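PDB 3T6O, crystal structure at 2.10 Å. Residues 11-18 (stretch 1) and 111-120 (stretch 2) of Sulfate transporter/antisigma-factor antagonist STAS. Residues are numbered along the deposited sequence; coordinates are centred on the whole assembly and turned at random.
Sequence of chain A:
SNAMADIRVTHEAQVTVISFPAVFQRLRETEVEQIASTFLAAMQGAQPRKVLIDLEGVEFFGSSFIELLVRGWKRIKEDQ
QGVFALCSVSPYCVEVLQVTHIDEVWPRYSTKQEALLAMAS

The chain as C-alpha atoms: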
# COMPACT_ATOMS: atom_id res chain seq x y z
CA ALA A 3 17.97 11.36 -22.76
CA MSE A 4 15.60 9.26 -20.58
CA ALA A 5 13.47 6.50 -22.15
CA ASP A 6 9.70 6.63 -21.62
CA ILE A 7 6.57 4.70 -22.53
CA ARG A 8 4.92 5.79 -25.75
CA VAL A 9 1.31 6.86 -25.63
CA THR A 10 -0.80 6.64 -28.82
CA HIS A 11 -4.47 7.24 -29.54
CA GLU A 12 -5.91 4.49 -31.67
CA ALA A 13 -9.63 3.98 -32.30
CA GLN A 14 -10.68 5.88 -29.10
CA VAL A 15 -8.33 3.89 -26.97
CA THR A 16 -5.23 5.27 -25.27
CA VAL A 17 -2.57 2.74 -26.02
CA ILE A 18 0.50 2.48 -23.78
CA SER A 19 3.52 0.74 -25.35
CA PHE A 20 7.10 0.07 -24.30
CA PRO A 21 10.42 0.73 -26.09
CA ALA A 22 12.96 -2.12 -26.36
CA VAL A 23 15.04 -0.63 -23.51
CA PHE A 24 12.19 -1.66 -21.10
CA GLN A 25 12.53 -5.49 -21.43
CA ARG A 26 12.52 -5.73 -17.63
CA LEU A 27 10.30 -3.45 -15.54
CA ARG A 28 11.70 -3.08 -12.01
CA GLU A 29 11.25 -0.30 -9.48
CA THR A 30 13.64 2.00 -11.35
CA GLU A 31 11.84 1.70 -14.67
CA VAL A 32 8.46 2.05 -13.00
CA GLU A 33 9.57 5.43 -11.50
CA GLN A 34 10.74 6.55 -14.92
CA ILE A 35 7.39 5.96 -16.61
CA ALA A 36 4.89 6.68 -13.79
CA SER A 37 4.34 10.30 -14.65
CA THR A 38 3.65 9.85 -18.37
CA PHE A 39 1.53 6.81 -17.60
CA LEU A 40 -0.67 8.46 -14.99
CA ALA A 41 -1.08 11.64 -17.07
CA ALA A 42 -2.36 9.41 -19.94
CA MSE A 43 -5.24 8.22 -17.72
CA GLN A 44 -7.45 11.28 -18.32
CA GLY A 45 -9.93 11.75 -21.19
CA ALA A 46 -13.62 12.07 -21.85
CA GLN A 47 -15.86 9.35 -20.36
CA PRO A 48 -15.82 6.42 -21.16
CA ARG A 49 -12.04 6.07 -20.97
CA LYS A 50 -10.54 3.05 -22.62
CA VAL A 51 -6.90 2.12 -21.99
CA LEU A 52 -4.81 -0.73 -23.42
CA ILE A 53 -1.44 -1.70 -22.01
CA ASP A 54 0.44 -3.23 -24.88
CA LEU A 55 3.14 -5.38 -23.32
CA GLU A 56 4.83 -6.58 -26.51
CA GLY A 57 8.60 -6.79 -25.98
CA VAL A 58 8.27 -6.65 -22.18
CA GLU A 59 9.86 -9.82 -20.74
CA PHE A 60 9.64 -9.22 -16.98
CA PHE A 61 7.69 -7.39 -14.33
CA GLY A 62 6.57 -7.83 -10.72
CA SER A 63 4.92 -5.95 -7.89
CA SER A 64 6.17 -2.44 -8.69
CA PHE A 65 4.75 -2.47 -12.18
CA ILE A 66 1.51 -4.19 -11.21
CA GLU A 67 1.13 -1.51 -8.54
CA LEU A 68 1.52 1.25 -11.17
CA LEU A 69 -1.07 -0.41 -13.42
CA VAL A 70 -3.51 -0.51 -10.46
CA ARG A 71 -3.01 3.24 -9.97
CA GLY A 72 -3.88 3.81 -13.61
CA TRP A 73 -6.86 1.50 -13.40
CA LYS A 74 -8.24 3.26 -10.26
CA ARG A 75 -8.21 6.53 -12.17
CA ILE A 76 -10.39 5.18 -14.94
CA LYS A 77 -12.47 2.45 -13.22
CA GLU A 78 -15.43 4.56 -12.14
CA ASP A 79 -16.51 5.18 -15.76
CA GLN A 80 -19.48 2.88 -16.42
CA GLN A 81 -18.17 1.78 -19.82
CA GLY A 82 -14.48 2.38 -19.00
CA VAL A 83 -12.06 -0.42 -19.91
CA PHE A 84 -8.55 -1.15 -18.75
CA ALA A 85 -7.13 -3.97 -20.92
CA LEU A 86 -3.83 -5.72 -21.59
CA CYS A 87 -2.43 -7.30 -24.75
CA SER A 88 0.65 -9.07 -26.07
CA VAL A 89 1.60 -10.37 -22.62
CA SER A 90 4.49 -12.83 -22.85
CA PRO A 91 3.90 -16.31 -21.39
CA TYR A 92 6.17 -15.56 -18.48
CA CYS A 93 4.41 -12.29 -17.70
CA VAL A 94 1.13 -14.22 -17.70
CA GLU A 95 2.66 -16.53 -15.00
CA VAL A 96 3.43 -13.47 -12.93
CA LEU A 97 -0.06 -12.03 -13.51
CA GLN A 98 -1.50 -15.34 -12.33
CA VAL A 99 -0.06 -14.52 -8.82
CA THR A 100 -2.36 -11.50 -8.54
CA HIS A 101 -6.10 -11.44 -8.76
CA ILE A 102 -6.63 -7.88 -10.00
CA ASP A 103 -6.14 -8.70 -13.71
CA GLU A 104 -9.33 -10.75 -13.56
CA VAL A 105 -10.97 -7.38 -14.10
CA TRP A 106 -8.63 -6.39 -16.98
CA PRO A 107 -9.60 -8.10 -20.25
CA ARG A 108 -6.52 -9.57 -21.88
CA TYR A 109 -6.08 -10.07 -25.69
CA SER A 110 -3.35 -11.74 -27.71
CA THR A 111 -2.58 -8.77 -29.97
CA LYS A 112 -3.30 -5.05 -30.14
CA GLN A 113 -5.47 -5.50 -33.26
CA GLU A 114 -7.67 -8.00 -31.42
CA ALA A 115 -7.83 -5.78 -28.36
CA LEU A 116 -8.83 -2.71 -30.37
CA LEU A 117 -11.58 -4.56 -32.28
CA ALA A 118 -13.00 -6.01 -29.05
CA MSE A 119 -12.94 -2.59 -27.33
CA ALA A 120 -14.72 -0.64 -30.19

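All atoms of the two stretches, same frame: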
# COMPACT_ATOMS: atom_id res chain seq x y z
N HIS A 11 -3.03 7.27 -29.52
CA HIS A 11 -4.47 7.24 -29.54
C HIS A 11 -4.89 6.48 -30.77
O HIS A 11 -4.61 6.91 -31.87
CB HIS A 11 -4.98 8.65 -29.62
CG HIS A 11 -4.80 9.42 -28.36
ND1 HIS A 11 -5.47 9.11 -27.20
CD2 HIS A 11 -4.01 10.48 -28.07
CE1 HIS A 11 -5.10 9.94 -26.24
NE2 HIS A 11 -4.23 10.80 -26.75
N GLU A 12 -5.55 5.36 -30.57
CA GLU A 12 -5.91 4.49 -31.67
C GLU A 12 -7.35 4.05 -31.44
O GLU A 12 -7.67 3.44 -30.44
CB GLU A 12 -4.95 3.29 -31.70
CG GLU A 12 -3.49 3.70 -31.79
CD GLU A 12 -2.53 2.51 -31.97
OE1 GLU A 12 -2.85 1.58 -32.75
OE2 GLU A 12 -1.44 2.52 -31.35
N ALA A 13 -8.23 4.42 -32.36
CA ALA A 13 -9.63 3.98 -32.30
C ALA A 13 -10.29 4.25 -30.91
O ALA A 13 -10.99 3.40 -30.36
CB ALA A 13 -9.70 2.49 -32.64
N GLN A 14 -10.06 5.44 -30.37
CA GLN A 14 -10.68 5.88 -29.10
C GLN A 14 -10.15 5.19 -27.88
O GLN A 14 -10.74 5.30 -26.82
CB GLN A 14 -12.21 5.82 -29.14
CG GLN A 14 -12.69 6.61 -30.29
CD GLN A 14 -14.14 7.00 -30.21
OE1 GLN A 14 -14.56 7.72 -29.31
NE2 GLN A 14 -14.89 6.58 -31.16
N VAL A 15 -9.00 4.56 -28.04
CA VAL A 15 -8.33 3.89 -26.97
C VAL A 15 -6.96 4.54 -26.81
O VAL A 15 -6.33 4.88 -27.81
CB VAL A 15 -8.19 2.37 -27.27
CG1 VAL A 15 -7.31 1.67 -26.20
CG2 VAL A 15 -9.59 1.72 -27.39
N THR A 16 -6.54 4.76 -25.56
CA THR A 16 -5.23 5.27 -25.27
C THR A 16 -4.36 4.05 -25.12
O THR A 16 -4.59 3.22 -24.22
CB THR A 16 -5.21 6.08 -23.95
OG1 THR A 16 -6.04 7.24 -24.06
CG2 THR A 16 -3.78 6.50 -23.59
N VAL A 17 -3.37 3.93 -25.97
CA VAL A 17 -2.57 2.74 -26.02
C VAL A 17 -1.24 3.09 -25.40
O VAL A 17 -0.62 4.05 -25.81
CB VAL A 17 -2.35 2.23 -27.48
CG1 VAL A 17 -1.45 0.98 -27.48
CG2 VAL A 17 -3.70 1.89 -28.20
N ILE A 18 -0.83 2.33 -24.40
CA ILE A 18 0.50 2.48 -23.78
C ILE A 18 1.43 1.36 -24.27
O ILE A 18 1.09 0.16 -24.14
CB ILE A 18 0.40 2.34 -22.25
CG1 ILE A 18 -0.68 3.26 -21.69
CG2 ILE A 18 1.82 2.39 -21.57
CD1 ILE A 18 -0.48 4.70 -21.84
N THR A 111 -3.23 -9.80 -29.18
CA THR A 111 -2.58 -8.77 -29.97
C THR A 111 -3.34 -7.45 -29.82
O THR A 111 -4.50 -7.42 -29.42
CB THR A 111 -2.55 -9.12 -31.47
OG1 THR A 111 -3.88 -9.06 -31.97
CG2 THR A 111 -1.97 -10.55 -31.76
N LYS A 112 -2.68 -6.36 -30.14
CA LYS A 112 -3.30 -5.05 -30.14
C LYS A 112 -4.52 -4.97 -31.06
O LYS A 112 -5.55 -4.39 -30.69
CB LYS A 112 -2.29 -3.96 -30.56
CG LYS A 112 -2.94 -2.57 -30.53
CD LYS A 112 -1.96 -1.42 -30.54
CE LYS A 112 -1.08 -1.38 -31.78
NZ LYS A 112 -0.40 -0.02 -31.82
N GLN A 113 -4.37 -5.50 -32.28
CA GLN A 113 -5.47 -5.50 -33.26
C GLN A 113 -6.71 -6.15 -32.68
O GLN A 113 -7.79 -5.58 -32.75
CB GLN A 113 -5.05 -6.19 -34.54
CG GLN A 113 -6.11 -6.16 -35.66
CD GLN A 113 -5.47 -6.57 -37.01
OE1 GLN A 113 -4.75 -5.77 -37.63
NE2 GLN A 113 -5.74 -7.81 -37.46
N GLU A 114 -6.54 -7.32 -32.06
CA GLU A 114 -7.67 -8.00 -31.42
C GLU A 114 -8.25 -7.17 -30.28
O GLU A 114 -9.47 -7.09 -30.10
CB GLU A 114 -7.25 -9.35 -30.85
CG GLU A 114 -6.92 -10.35 -31.89
CD GLU A 114 -6.53 -11.72 -31.31
OE1 GLU A 114 -6.49 -11.90 -30.03
OE2 GLU A 114 -6.27 -12.59 -32.15
N ALA A 115 -7.37 -6.57 -29.50
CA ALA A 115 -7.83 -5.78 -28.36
C ALA A 115 -8.66 -4.59 -28.83
O ALA A 115 -9.81 -4.42 -28.39
CB ALA A 115 -6.68 -5.34 -27.51
N LEU A 116 -8.13 -3.86 -29.82
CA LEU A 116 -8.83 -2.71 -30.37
C LEU A 116 -10.20 -3.01 -30.97
O LEU A 116 -11.13 -2.27 -30.71
CB LEU A 116 -7.96 -1.93 -31.34
CG LEU A 116 -6.75 -1.25 -30.73
CD1 LEU A 116 -5.93 -0.65 -31.91
CD2 LEU A 116 -7.08 -0.17 -29.61
N LEU A 117 -10.33 -4.09 -31.74
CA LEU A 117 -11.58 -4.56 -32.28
C LEU A 117 -12.60 -4.92 -31.19
O LEU A 117 -13.78 -4.56 -31.29
CB LEU A 117 -11.36 -5.77 -33.22
CG LEU A 117 -10.60 -5.49 -34.54
CD1 LEU A 117 -10.24 -6.78 -35.24
CD2 LEU A 117 -11.39 -4.59 -35.50
N ALA A 118 -12.14 -5.64 -30.16
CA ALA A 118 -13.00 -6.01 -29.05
C ALA A 118 -13.43 -4.77 -28.27
O ALA A 118 -14.56 -4.70 -27.85
CB ALA A 118 -12.30 -7.00 -28.11
N MSE A 119 -12.57 -3.79 -28.08
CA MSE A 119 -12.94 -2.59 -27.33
C MSE A 119 -13.73 -1.50 -28.07
O MSE A 119 -14.04 -0.47 -27.47
CB MSE A 119 -11.66 -1.97 -26.72
CG MSE A 119 -10.89 -2.89 -25.80
SE MSE A 119 -9.00 -2.41 -25.61
CE MSE A 119 -9.17 -1.03 -24.24
N ALA A 120 -14.09 -1.69 -29.36
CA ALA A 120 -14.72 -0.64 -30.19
C ALA A 120 -15.77 0.20 -29.46
O ALA A 120 -16.87 -0.29 -29.22
CB ALA A 120 -15.32 -1.23 -31.50
O HOH W 1 -11.82 0.51 -30.73

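Leu-116 is the hub of this contact: of all the residues here it has the most surface covered by the other stretch, and one methyl, CD2, does much of the packing. Leu-116 CD2 lies 3.6 Å from Val-15 CB and 4.2 Å from Val-17 CG2, and it also approaches the backbone at 3.8 Å from Glu-12 O. Strand alternation supplies the partners: Val-15 and Val-17, both t rotamers, point toward the helix, while Thr-16 between them points away. The helix answers with a spacing of four, Lys-112 and Leu-116, one turn apart and facing the strand. Its direction runs nearly antiparallel to the strand, at 158°, with the axes 10.6 Å apart at closest approach. Selenomethionine Met-119 extends the apolar patch, its CE 3.8 Å from Val-15 CG1.

Toward the polar edge, Lys-112 of the helix serves two roles. Its aliphatic chain packs on the valine, Lys-112 CD to Val-17 CG1 at 3.9 Å, and its ammonium reaches Glu-12 in a salt bridge, NZ to OE2 at 2.8 Å, with a weak second hydrogen bond from NZ to OE1 at 3.1 Å. The type I' turn from Glu-12 to Val-15 includes Ala-13, and one water donates to both Ala-13 O (3.0 Å) and Leu-116 O (2.9 Å), bridging the two stretches.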